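Local coordinates for extracellular solute-binding protein family 1 (Kribbella flavida, PDB 5IXP) that probably captures a solute, perhaps a sugar, outside the cell and hands it to an ABC transporter for import, at residues 47-52 against 73-78; 168-173 against 202-207; 238-243 against 268-273. All blocks are in the same frame, centred on the assembly; numbering follows the deposited sequence.

Contact 1 of 3, residues 47-52 against 73-78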
ATOM      1  N   THR A  47      -8.182  21.073  -6.074  1.00 21.11           N
ATOM      2  CA  THR A  47      -8.844  22.279  -6.557  1.00 23.22           C
ATOM      3  C   THR A  47      -9.789  22.854  -5.515  1.00 22.65           C
ATOM      4  O   THR A  47      -9.827  24.075  -5.304  1.00 23.79           O
ATOM      5  CB  THR A  47      -9.607  21.970  -7.845  1.00 25.87           C
ATOM      6  OG1 THR A  47      -8.678  21.568  -8.858  1.00 30.73           O
ATOM      7  CG2 THR A  47     -10.369  23.196  -8.314  1.00 29.59           C
ATOM      8  N   ASN A  48     -10.559  21.989  -4.856  1.00 20.86           N
ATOM      9  CA  ASN A  48     -11.570  22.447  -3.915  1.00 19.09           C
ATOM     10  C   ASN A  48     -10.939  22.910  -2.610  1.00 17.75           C
ATOM     11  O   ASN A  48     -11.417  23.870  -1.996  1.00 20.51           O
ATOM     12  CB  ASN A  48     -12.580  21.327  -3.667  1.00 17.87           C
ATOM     13  CG  ASN A  48     -13.374  20.994  -4.906  1.00 17.18           C
ATOM     14  OD1 ASN A  48     -13.398  21.774  -5.858  1.00 19.33           O
ATOM     15  ND2 ASN A  48     -14.019  19.834  -4.913  1.00 18.55           N
ATOM     16  N   LEU A  49      -9.874  22.238  -2.172  1.00 19.94           N
ATOM     17  CA  LEU A  49      -9.163  22.694  -0.984  1.00 23.14           C
ATOM     18  C   LEU A  49      -8.606  24.093  -1.205  1.00 21.50           C
ATOM     19  O   LEU A  49      -8.697  24.949  -0.321  1.00 22.72           O
ATOM     20  CB  LEU A  49      -8.042  21.715  -0.617  1.00 20.57           C
ATOM     21  CG  LEU A  49      -7.407  21.865   0.773  1.00 23.89           C
ATOM     22  CD1 LEU A  49      -8.419  21.627   1.879  1.00 28.31           C
ATOM     23  CD2 LEU A  49      -6.209  20.935   0.939  1.00 27.26           C
ATOM     24  N   ALA A  50      -8.059  24.352  -2.395  1.00 21.63           N
ATOM     25  CA  ALA A  50      -7.476  25.659  -2.673  1.00 25.97           C
ATOM     26  C   ALA A  50      -8.540  26.736  -2.868  1.00 26.92           C
ATOM     27  O   ALA A  50      -8.303  27.907  -2.539  1.00 27.20           O
ATOM     28  CB  ALA A  50      -6.575  25.579  -3.906  1.00 26.95           C
ATOM     29  N   SER A  51      -9.707  26.380  -3.405  1.00 25.46           N
ATOM     30  CA  SER A  51     -10.722  27.398  -3.647  1.00 24.65           C
ATOM     31  C   SER A  51     -11.533  27.709  -2.400  1.00 24.97           C
ATOM     32  O   SER A  51     -12.178  28.759  -2.344  1.00 27.38           O
ATOM     33  CB  SER A  51     -11.660  26.957  -4.767  1.00 24.92           C
ATOM     34  OG  SER A  51     -12.489  25.891  -4.338  1.00 23.64           O
ATOM     35  N   GLY A  52     -11.510  26.828  -1.403  1.00 23.23           N
ATOM     36  CA  GLY A  52     -12.380  26.968  -0.254  1.00 23.49           C
ATOM     37  C   GLY A  52     -13.818  26.549  -0.481  1.00 23.14           C
ATOM     38  O   GLY A  52     -14.667  26.835   0.370  1.00 22.92           O
ATOM     39  N   ALA A  73      -2.397  20.501   7.153  1.00 25.39           N
ATOM     40  CA  ALA A  73      -3.307  20.008   8.180  1.00 22.25           C
ATOM     41  C   ALA A  73      -4.203  21.099   8.744  1.00 23.03           C
ATOM     42  O   ALA A  73      -5.261  20.777   9.300  1.00 23.49           O
ATOM     43  CB  ALA A  73      -2.526  19.346   9.308  1.00 26.63           C
ATOM     44  N   ASP A  74      -3.808  22.374   8.617  1.00 23.15           N
ATOM     45  CA  ASP A  74      -4.660  23.472   9.060  1.00 26.22           C
ATOM     46  C   ASP A  74      -6.024  23.436   8.383  1.00 22.55           C
ATOM     47  O   ASP A  74      -7.003  23.951   8.931  1.00 24.12           O
ATOM     48  CB  ASP A  74      -3.990  24.823   8.776  1.00 30.08           C
ATOM     49  CG  ASP A  74      -3.001  25.236   9.848  1.00 38.75           C
ATOM     50  OD1 ASP A  74      -2.621  24.381  10.678  1.00 44.27           O
ATOM     51  OD2 ASP A  74      -2.592  26.424   9.847  1.00 39.33           O
ATOM     52  N   LYS A  75      -6.109  22.849   7.196  1.00 23.11           N
ATOM     53  CA  LYS A  75      -7.343  22.826   6.427  1.00 20.67           C
ATOM     54  C   LYS A  75      -8.191  21.597   6.703  1.00 19.46           C
ATOM     55  O   LYS A  75      -9.225  21.411   6.047  1.00 20.37           O
ATOM     56  CB  LYS A  75      -7.018  22.922   4.943  1.00 20.50           C
ATOM     57  CG  LYS A  75      -6.246  24.180   4.636  1.00 24.89           C
ATOM     58  CD  LYS A  75      -6.255  24.506   3.174  1.00 27.24           C
ATOM     59  CE  LYS A  75      -5.406  25.737   2.920  1.00 32.39           C
ATOM     60  NZ  LYS A  75      -5.456  26.103   1.486  1.00 37.01           N
ATOM     61  N   PHE A  76      -7.793  20.768   7.665  1.00 18.67           N
ATOM     62  CA  PHE A  76      -8.544  19.573   8.019  1.00 18.20           C
ATOM     63  C   PHE A  76      -8.882  19.587   9.499  1.00 17.87           C
ATOM     64  O   PHE A  76      -8.145  20.140  10.320  1.00 18.84           O
ATOM     65  CB  PHE A  76      -7.759  18.308   7.663  1.00 18.66           C
ATOM     66  CG  PHE A  76      -7.610  18.109   6.191  1.00 18.10           C
ATOM     67  CD1 PHE A  76      -6.572  18.709   5.498  1.00 20.49           C
ATOM     68  CD2 PHE A  76      -8.531  17.348   5.488  1.00 17.63           C
ATOM     69  CE1 PHE A  76      -6.442  18.543   4.130  1.00 19.57           C
ATOM     70  CE2 PHE A  76      -8.404  17.175   4.122  1.00 16.81           C
ATOM     71  CZ  PHE A  76      -7.354  17.773   3.441  1.00 16.35           C
ATOM     72  N   VAL A  77     -10.029  18.994   9.823  1.00 15.09           N
ATOM     73  CA  VAL A  77     -10.400  18.818  11.218  1.00 18.84           C
ATOM     74  C   VAL A  77      -9.388  17.904  11.892  1.00 18.59           C
ATOM     75  O   VAL A  77      -9.062  16.824  11.383  1.00 17.99           O
ATOM     76  CB  VAL A  77     -11.824  18.252  11.311  1.00 16.79           C
ATOM     77  CG1 VAL A  77     -12.133  17.805  12.738  1.00 18.66           C
ATOM     78  CG2 VAL A  77     -12.829  19.292  10.833  1.00 18.35           C
ATOM     79  N   ASP A  78      -8.851  18.356  13.023  1.00 19.64           N
ATOM     80  CA  ASP A  78      -8.124  17.468  13.923  1.00 20.27           C
ATOM     81  C   ASP A  78      -9.143  16.569  14.606  1.00 22.74           C
ATOM     82  O   ASP A  78      -9.937  17.033  15.428  1.00 22.34           O
ATOM     83  CB  ASP A  78      -7.325  18.297  14.926  1.00 21.66           C
ATOM     84  CG  ASP A  78      -6.523  17.444  15.902  1.00 28.38           C
ATOM     85  OD1 ASP A  78      -6.482  16.209  15.737  1.00 26.25           O
ATOM     86  OD2 ASP A  78      -5.916  18.026  16.834  1.00 28.33           O
TER
HETATM   87  O   HOH W   1      -7.818  26.711   1.300  1.00 36.46           O

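Contact 2 of 3, residues 168-173 against 202-207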
ATOM      1  N   VAL A 168      11.595  -1.651  -9.843  1.00 14.72           N
ATOM      2  CA  VAL A 168      10.881  -0.552  -9.191  1.00 15.56           C
ATOM      3  C   VAL A 168       9.982  -1.076  -8.075  1.00 16.01           C
ATOM      4  O   VAL A 168       9.969  -0.530  -6.965  1.00 16.95           O
ATOM      5  CB  VAL A 168      10.087   0.273 -10.223  1.00 15.36           C
ATOM      6  CG1 VAL A 168       9.067   1.179  -9.526  1.00 15.62           C
ATOM      7  CG2 VAL A 168      11.038   1.126 -11.048  1.00 19.37           C
ATOM      8  N   LEU A 169       9.214  -2.139  -8.336  1.00 13.63           N
ATOM      9  CA  LEU A 169       8.345  -2.632  -7.262  1.00 15.40           C
ATOM     10  C   LEU A 169       9.157  -3.200  -6.101  1.00 16.73           C
ATOM     11  O   LEU A 169       8.744  -3.077  -4.942  1.00 15.39           O
ATOM     12  CB  LEU A 169       7.345  -3.668  -7.780  1.00 14.42           C
ATOM     13  CG  LEU A 169       6.172  -3.126  -8.612  1.00 17.85           C
ATOM     14  CD1 LEU A 169       5.068  -4.174  -8.764  1.00 19.58           C
ATOM     15  CD2 LEU A 169       5.607  -1.844  -8.015  1.00 21.06           C
ATOM     16  N   THR A 170      10.318  -3.802  -6.380  1.00 14.58           N
ATOM     17  CA  THR A 170      11.190  -4.235  -5.293  1.00 14.25           C
ATOM     18  C   THR A 170      11.695  -3.037  -4.496  1.00 14.31           C
ATOM     19  O   THR A 170      11.784  -3.087  -3.260  1.00 14.50           O
ATOM     20  CB  THR A 170      12.362  -5.051  -5.847  1.00 14.87           C
ATOM     21  OG1 THR A 170      11.866  -6.110  -6.679  1.00 17.68           O
ATOM     22  CG2 THR A 170      13.197  -5.645  -4.711  1.00 16.70           C
ATOM     23  N   TRP A 171      12.020  -1.947  -5.192  1.00 14.04           N
ATOM     24  CA  TRP A 171      12.408  -0.701  -4.535  1.00 17.08           C
ATOM     25  C   TRP A 171      11.304  -0.178  -3.632  1.00 18.31           C
ATOM     26  O   TRP A 171      11.564   0.236  -2.494  1.00 20.57           O
ATOM     27  CB  TRP A 171      12.763   0.343  -5.596  1.00 18.07           C
ATOM     28  CG  TRP A 171      12.838   1.786  -5.115  1.00 18.63           C
ATOM     29  CD1 TRP A 171      11.813   2.697  -5.056  1.00 16.89           C
ATOM     30  CD2 TRP A 171      14.011   2.476  -4.672  1.00 15.59           C
ATOM     31  NE1 TRP A 171      12.280   3.909  -4.591  1.00 19.27           N
ATOM     32  CE2 TRP A 171      13.626   3.801  -4.351  1.00 18.29           C
ATOM     33  CE3 TRP A 171      15.346   2.101  -4.502  1.00 17.62           C
ATOM     34  CZ2 TRP A 171      14.534   4.750  -3.871  1.00 17.77           C
ATOM     35  CZ3 TRP A 171      16.250   3.049  -4.028  1.00 19.34           C
ATOM     36  CH2 TRP A 171      15.838   4.356  -3.717  1.00 18.99           C
ATOM     37  N   GLU A 172      10.069  -0.147  -4.137  1.00 17.11           N
ATOM     38  CA  GLU A 172       8.957   0.301  -3.305  1.00 17.69           C
ATOM     39  C   GLU A 172       8.880  -0.519  -2.026  1.00 19.54           C
ATOM     40  O   GLU A 172       8.704   0.032  -0.931  1.00 22.44           O
ATOM     41  CB  GLU A 172       7.643   0.203  -4.079  1.00 17.97           C
ATOM     42  CG  GLU A 172       7.558   1.150  -5.268  1.00 19.55           C
ATOM     43  CD  GLU A 172       7.434   2.607  -4.822  1.00 29.82           C
ATOM     44  OE1 GLU A 172       6.307   3.050  -4.497  1.00 36.72           O
ATOM     45  OE2 GLU A 172       8.466   3.299  -4.755  1.00 28.56           O
ATOM     46  N   ALA A 173       9.038  -1.837  -2.146  1.00 17.12           N
ATOM     47  CA  ALA A 173       8.935  -2.708  -0.979  1.00 18.69           C
ATOM     48  C   ALA A 173      10.036  -2.411   0.029  1.00 16.60           C
ATOM     49  O   ALA A 173       9.769  -2.295   1.232  1.00 18.71           O
ATOM     50  CB  ALA A 173       8.972  -4.172  -1.411  1.00 17.67           C
ATOM     51  N   ASP A 202      21.904   0.068  -4.471  1.00 15.66           N
ATOM     52  CA  ASP A 202      22.975  -0.819  -4.921  1.00 20.32           C
ATOM     53  C   ASP A 202      22.536  -2.275  -4.908  1.00 19.13           C
ATOM     54  O   ASP A 202      22.862  -3.038  -5.827  1.00 19.36           O
ATOM     55  CB  ASP A 202      24.222  -0.642  -4.056  1.00 22.08           C
ATOM     56  CG  ASP A 202      24.945   0.656  -4.340  1.00 25.33           C
ATOM     57  OD1 ASP A 202      24.698   1.258  -5.401  1.00 26.41           O
ATOM     58  OD2 ASP A 202      25.765   1.068  -3.507  1.00 28.37           O
ATOM     59  N   GLN A 203      21.796  -2.682  -3.873  1.00 16.65           N
ATOM     60  CA  GLN A 203      21.407  -4.084  -3.758  1.00 17.29           C
ATOM     61  C   GLN A 203      20.407  -4.478  -4.844  1.00 17.96           C
ATOM     62  O   GLN A 203      20.484  -5.586  -5.391  1.00 17.26           O
ATOM     63  CB  GLN A 203      20.842  -4.349  -2.362  1.00 22.23           C
ATOM     64  CG  GLN A 203      20.634  -5.809  -2.037  1.00 26.28           C
ATOM     65  CD  GLN A 203      20.377  -6.037  -0.550  1.00 29.05           C
ATOM     66  OE1 GLN A 203      19.904  -5.144   0.152  1.00 28.98           O
ATOM     67  NE2 GLN A 203      20.706  -7.232  -0.063  1.00 29.25           N
ATOM     68  N   ILE A 204      19.459  -3.593  -5.171  1.00 17.09           N
ATOM     69  CA  ILE A 204      18.520  -3.903  -6.242  1.00 17.58           C
ATOM     70  C   ILE A 204      19.216  -3.870  -7.593  1.00 16.84           C
ATOM     71  O   ILE A 204      18.953  -4.713  -8.458  1.00 16.22           O
ATOM     72  CB  ILE A 204      17.324  -2.938  -6.208  1.00 17.09           C
ATOM     73  CG1 ILE A 204      16.613  -3.079  -4.876  1.00 18.20           C
ATOM     74  CG2 ILE A 204      16.355  -3.228  -7.361  1.00 17.81           C
ATOM     75  CD1 ILE A 204      15.511  -2.066  -4.700  1.00 22.52           C
ATOM     76  N   VAL A 205      20.090  -2.883  -7.814  1.00 16.13           N
ATOM     77  CA  VAL A 205      20.837  -2.848  -9.069  1.00 18.29           C
ATOM     78  C   VAL A 205      21.649  -4.127  -9.238  1.00 19.66           C
ATOM     79  O   VAL A 205      21.673  -4.727 -10.321  1.00 18.89           O
ATOM     80  CB  VAL A 205      21.726  -1.592  -9.134  1.00 18.76           C
ATOM     81  CG1 VAL A 205      22.714  -1.702 -10.284  1.00 18.65           C
ATOM     82  CG2 VAL A 205      20.855  -0.341  -9.295  1.00 21.34           C
ATOM     83  N   ALA A 206      22.298  -4.589  -8.167  1.00 16.92           N
ATOM     84  CA  ALA A 206      23.059  -5.830  -8.272  1.00 17.35           C
ATOM     85  C   ALA A 206      22.150  -6.996  -8.639  1.00 18.07           C
ATOM     86  O   ALA A 206      22.532  -7.866  -9.429  1.00 20.24           O
ATOM     87  CB  ALA A 206      23.810  -6.105  -6.970  1.00 19.42           C
ATOM     88  N   ALA A 207      20.929  -7.020  -8.092  1.00 15.73           N
ATOM     89  CA  ALA A 207      19.970  -8.052  -8.467  1.00 16.27           C
ATOM     90  C   ALA A 207      19.636  -7.986  -9.956  1.00 17.34           C
ATOM     91  O   ALA A 207      19.542  -9.027 -10.622  1.00 17.84           O
ATOM     92  CB  ALA A 207      18.698  -7.920  -7.623  1.00 15.13           C
TER

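Contact 3 of 3, residues 238-243 against 268-273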
ATOM      1  N   PRO A 238       0.689  -7.393  -1.443  1.00 18.22           N
ATOM      2  CA  PRO A 238      -0.404  -7.025  -0.534  1.00 17.20           C
ATOM      3  C   PRO A 238      -1.596  -7.940  -0.755  1.00 17.46           C
ATOM      4  O   PRO A 238      -1.799  -8.473  -1.848  1.00 17.13           O
ATOM      5  CB  PRO A 238      -0.731  -5.576  -0.922  1.00 17.64           C
ATOM      6  CG  PRO A 238      -0.333  -5.496  -2.379  1.00 19.11           C
ATOM      7  CD  PRO A 238       0.904  -6.368  -2.486  1.00 17.32           C
ATOM      8  N   GLY A 239      -2.393  -8.112   0.302  1.00 18.01           N
ATOM      9  CA  GLY A 239      -3.572  -8.958   0.205  1.00 16.48           C
ATOM     10  C   GLY A 239      -4.430  -8.664  -1.012  1.00 18.99           C
ATOM     11  O   GLY A 239      -4.897  -9.582  -1.690  1.00 20.03           O
ATOM     12  N   TRP A 240      -4.639  -7.377  -1.321  1.00 19.00           N
ATOM     13  CA  TRP A 240      -5.538  -7.024  -2.417  1.00 18.08           C
ATOM     14  C   TRP A 240      -4.974  -7.382  -3.789  1.00 19.66           C
ATOM     15  O   TRP A 240      -5.726  -7.377  -4.770  1.00 21.83           O
ATOM     16  CB  TRP A 240      -5.888  -5.525  -2.378  1.00 17.56           C
ATOM     17  CG  TRP A 240      -4.698  -4.574  -2.409  1.00 16.48           C
ATOM     18  CD1 TRP A 240      -4.114  -3.953  -1.337  1.00 17.54           C
ATOM     19  CD2 TRP A 240      -3.981  -4.128  -3.565  1.00 18.31           C
ATOM     20  NE1 TRP A 240      -3.072  -3.153  -1.753  1.00 16.66           N
ATOM     21  CE2 TRP A 240      -2.970  -3.242  -3.116  1.00 20.00           C
ATOM     22  CE3 TRP A 240      -4.089  -4.389  -4.933  1.00 17.82           C
ATOM     23  CZ2 TRP A 240      -2.069  -2.627  -3.992  1.00 19.52           C
ATOM     24  CZ3 TRP A 240      -3.190  -3.774  -5.800  1.00 22.36           C
ATOM     25  CH2 TRP A 240      -2.197  -2.903  -5.323  1.00 21.86           C
ATOM     26  N   LEU A 241      -3.679  -7.681  -3.890  1.00 17.74           N
ATOM     27  CA  LEU A 241      -3.108  -8.029  -5.186  1.00 19.96           C
ATOM     28  C   LEU A 241      -3.412  -9.467  -5.599  1.00 20.14           C
ATOM     29  O   LEU A 241      -3.319  -9.784  -6.791  1.00 20.96           O
ATOM     30  CB  LEU A 241      -1.593  -7.791  -5.168  1.00 18.14           C
ATOM     31  CG  LEU A 241      -0.856  -7.846  -6.509  1.00 21.97           C
ATOM     32  CD1 LEU A 241      -1.301  -6.705  -7.415  1.00 25.10           C
ATOM     33  CD2 LEU A 241       0.650  -7.817  -6.296  1.00 24.24           C
ATOM     34  N   LEU A 242      -3.785 -10.335  -4.651  1.00 18.98           N
ATOM     35  CA  LEU A 242      -4.079 -11.729  -4.988  1.00 17.80           C
ATOM     36  C   LEU A 242      -5.101 -11.826  -6.115  1.00 21.79           C
ATOM     37  O   LEU A 242      -4.938 -12.615  -7.056  1.00 19.91           O
ATOM     38  CB  LEU A 242      -4.580 -12.484  -3.752  1.00 18.62           C
ATOM     39  CG  LEU A 242      -3.576 -12.603  -2.609  1.00 21.28           C
ATOM     40  CD1 LEU A 242      -4.223 -13.244  -1.383  1.00 24.39           C
ATOM     41  CD2 LEU A 242      -2.405 -13.415  -3.071  1.00 21.84           C
ATOM     42  N   GLY A 243      -6.166 -11.022  -6.038  1.00 20.77           N
ATOM     43  CA  GLY A 243      -7.183 -11.059  -7.074  1.00 22.48           C
ATOM     44  C   GLY A 243      -6.687 -10.559  -8.414  1.00 22.49           C
ATOM     45  O   GLY A 243      -7.142 -11.027  -9.460  1.00 24.70           O
ATOM     46  N   GLY A 268       5.534  -5.313   5.610  1.00 15.93           N
ATOM     47  CA  GLY A 268       5.368  -4.242   4.643  1.00 15.82           C
ATOM     48  C   GLY A 268       3.902  -3.963   4.393  1.00 15.86           C
ATOM     49  O   GLY A 268       3.050  -4.849   4.522  1.00 14.73           O
ATOM     50  N   ASN A 269       3.606  -2.723   4.034  1.00 14.44           N
ATOM     51  CA  ASN A 269       2.255  -2.354   3.639  1.00 12.88           C
ATOM     52  C   ASN A 269       2.288  -1.631   2.307  1.00 13.64           C
ATOM     53  O   ASN A 269       3.157  -0.783   2.073  1.00 16.95           O
ATOM     54  CB  ASN A 269       1.573  -1.458   4.653  1.00 12.91           C
ATOM     55  CG  ASN A 269       0.190  -1.034   4.187  1.00 14.01           C
ATOM     56  OD1 ASN A 269      -0.749  -1.839   4.175  1.00 14.25           O
ATOM     57  ND2 ASN A 269       0.070   0.219   3.752  1.00 14.01           N
ATOM     58  N   TRP A 270       1.327  -1.957   1.448  1.00 11.70           N
ATOM     59  CA  TRP A 270       1.126  -1.252   0.186  1.00 12.39           C
ATOM     60  C   TRP A 270      -0.353  -0.898   0.079  1.00 15.53           C
ATOM     61  O   TRP A 270      -1.184  -1.773  -0.174  1.00 16.38           O
ATOM     62  CB  TRP A 270       1.584  -2.116  -0.996  1.00 16.21           C
ATOM     63  CG  TRP A 270       1.350  -1.553  -2.376  1.00 18.81           C
ATOM     64  CD1 TRP A 270       0.792  -0.349  -2.706  1.00 19.63           C
ATOM     65  CD2 TRP A 270       1.675  -2.196  -3.618  1.00 18.78           C
ATOM     66  NE1 TRP A 270       0.749  -0.208  -4.079  1.00 19.36           N
ATOM     67  CE2 TRP A 270       1.284  -1.328  -4.659  1.00 18.75           C
ATOM     68  CE3 TRP A 270       2.264  -3.421  -3.947  1.00 18.18           C
ATOM     69  CZ2 TRP A 270       1.455  -1.649  -6.006  1.00 19.10           C
ATOM     70  CZ3 TRP A 270       2.429  -3.744  -5.291  1.00 19.72           C
ATOM     71  CH2 TRP A 270       2.031  -2.856  -6.301  1.00 20.90           C
ATOM     72  N   GLY A 271      -0.680   0.379   0.269  1.00 14.16           N
ATOM     73  CA  GLY A 271      -2.013   0.883  -0.027  1.00 15.56           C
ATOM     74  C   GLY A 271      -2.884   1.037   1.204  1.00 16.44           C
ATOM     75  O   GLY A 271      -2.438   0.954   2.352  1.00 16.23           O
ATOM     76  N   GLY A 272      -4.169   1.255   0.943  1.00 13.69           N
ATOM     77  CA  GLY A 272      -5.129   1.549   1.986  1.00 12.20           C
ATOM     78  C   GLY A 272      -5.422   3.040   2.065  1.00 12.88           C
ATOM     79  O   GLY A 272      -4.673   3.883   1.562  1.00 13.15           O
ATOM     80  N   SER A 273      -6.538   3.378   2.703  1.00 11.71           N
ATOM     81  CA  SER A 273      -7.028   4.747   2.630  1.00 11.19           C
ATOM     82  C   SER A 273      -7.455   5.241   4.008  1.00 12.21           C
ATOM     83  O   SER A 273      -7.297   4.556   5.024  1.00 12.12           O
ATOM     84  CB  SER A 273      -8.188   4.864   1.630  1.00 12.58           C
ATOM     85  OG  SER A 273      -7.760   4.526   0.322  1.00 14.65           O
TER

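Contact 1 of 3, residues 47-52 against 73-78
L49 in the last turn of helix 38-51 packs against K75 and F76, a small, mostly apolar contact joining the end of that helix to the loop that follows helix 66-70. It lies near the periphery of the molecule, its centre about 24 Å from the centre of the chain. The isobutyl group of L49 reaches across with its CG anti to the backbone N (chi1 -166°), and its two methyls divide the partners between them. L49 CD1 rests on the lysine chain, 3.6 Å from K75 CB, and L49 CG lies 3.8 Å from K75 CD, so the aliphatic part of the lysine serves as an apolar surface. The other methyl, L49 CD2, meets the F76 ring obliquely, 4.0 Å from CE1. M55 also touches L49. In the periplasmic-binding-protein fold of this family, helix 38-51 is the link between the parallel strands 28-34 and 58-62, both of which pair with strand 2-8; the contact therefore ties one helix flanking that sheet to a later loop. Beyond CG the K75 chain is extended and carries its ammonium toward the helix end. A water lies there, 2.6 Å from L49 O, but its 2.4 Å separation from K75 NZ is too short to be taken at face value, so a bridge is doubtful. The helix stops at G52, whose positive phi (78°) would jam a CB against the preceding carbonyl. On the other segment, F76 N bonds to A73 O at 3.0 Å, closing the 3-10 turn that presents K75 and F76.

Contact 2 of 3, residues 168-173 against 202-207
Helices 167-175 and 195-209 come closest at W171 and I204, their CA atoms 7.1 Å apart, and no hydrogen bond passes between the two segments. The contact is carried by one methyl group. I204 CG1 stands beside its own backbone N and anti to the carbonyl carbon (chi1 -60°), and with chi2 at 174° the chain runs straight out from its helix, so that CD1 ends against the opposing main chain. There it lies 3.4 Å from W171 CA and 3.5 Å from W171 N, a snug fit to backbone instead of to a side-chain tip. The same methyl is 3.8 Å from W171 CB and sits at the edge of the indole, near the ring plane, with W171 CE3 4.2 Å away. On its other flank T170 CG2 approaches to 4.3 Å, while T170 OG1 bonds back to S166 O, just ahead of the helix. A167 and M174 also touch I204. The indole crosses the isoleucine at about a right angle and leads toward helix 356-371, where its NE1 bonds to N360 OD1 and its ring packs on T364 and L367. This is helix-to-helix packing in an all-helical part of the solute-binding protein. Because a buried methyl rests on main chain and on apolar side-chain atoms, cohesion depends on shape fit and exclusion of water, with W171 and T170 finding their polar partners beyond the interface.

Contact 3 of 3, residues 238-243 against 268-273
W240 meets W270 in an edge-to-face pair fastened by a hydrogen bond. The edge of W240 turns to the face of W270, with the planes at 76° and the W240 six-membered and W270 five-membered ring centroids 5.0 Å apart. W240 CZ2 does most of the touching, 3.7 Å from W270 CE2. Next to it W240 NE1 donates to W270 O at 2.8 Å; the bond is nearly straight and runs close to the indole plane, although the donor is tilted from the carbonyl plane. For W240 CG to lie between backbone N and carbonyl carbon (chi1 56°) is the less usual choice, and it brings the indole back over P238, whose CG lies above one ring face. W270 CG is anti to its backbone N (chi1 176°), which sends the indole toward P238 and W240. P238 CD lies 3.6 Å from W270 CE3. The contact sets the turn between strand 232-238 and helix 241-249 against strand 269-276, which pairs with strands 108-121 and 58-62 in the central sheet of this periplasmic-binding-protein fold. An alanine in place of W270 would keep the carbonyl but is likely to leave the W240 edge without its aromatic face and open a gap beside P238. G271 follows with positive phi, and a CB there would press on W240 NE1. N269 ND2 bonds to G271 O, on a lone pair.

The three contacts follow one another along the chain, each closing before the next opens. Contact 3 is central, about 5 Å from the centre of the chain, and its strand 269-276 pairs with both 58-62 and 108-121. Contact 1 lies about 28 Å away between centres, where helix 38-51 flanks the parallel strands of the same mixed sheet. Contact 2 joins two helices, its centre about 19 Å from that of contact 3, and touches it through L169 CD2, 4.1 Å from W270 CH2. The centres of contacts 1 and 2 are about 36 Å apart. Contact 1 lies apart in this probable two-lobed binding protein, about 12 Å from contact 3 between nearest atoms, whereas contacts 2 and 3 adjoin.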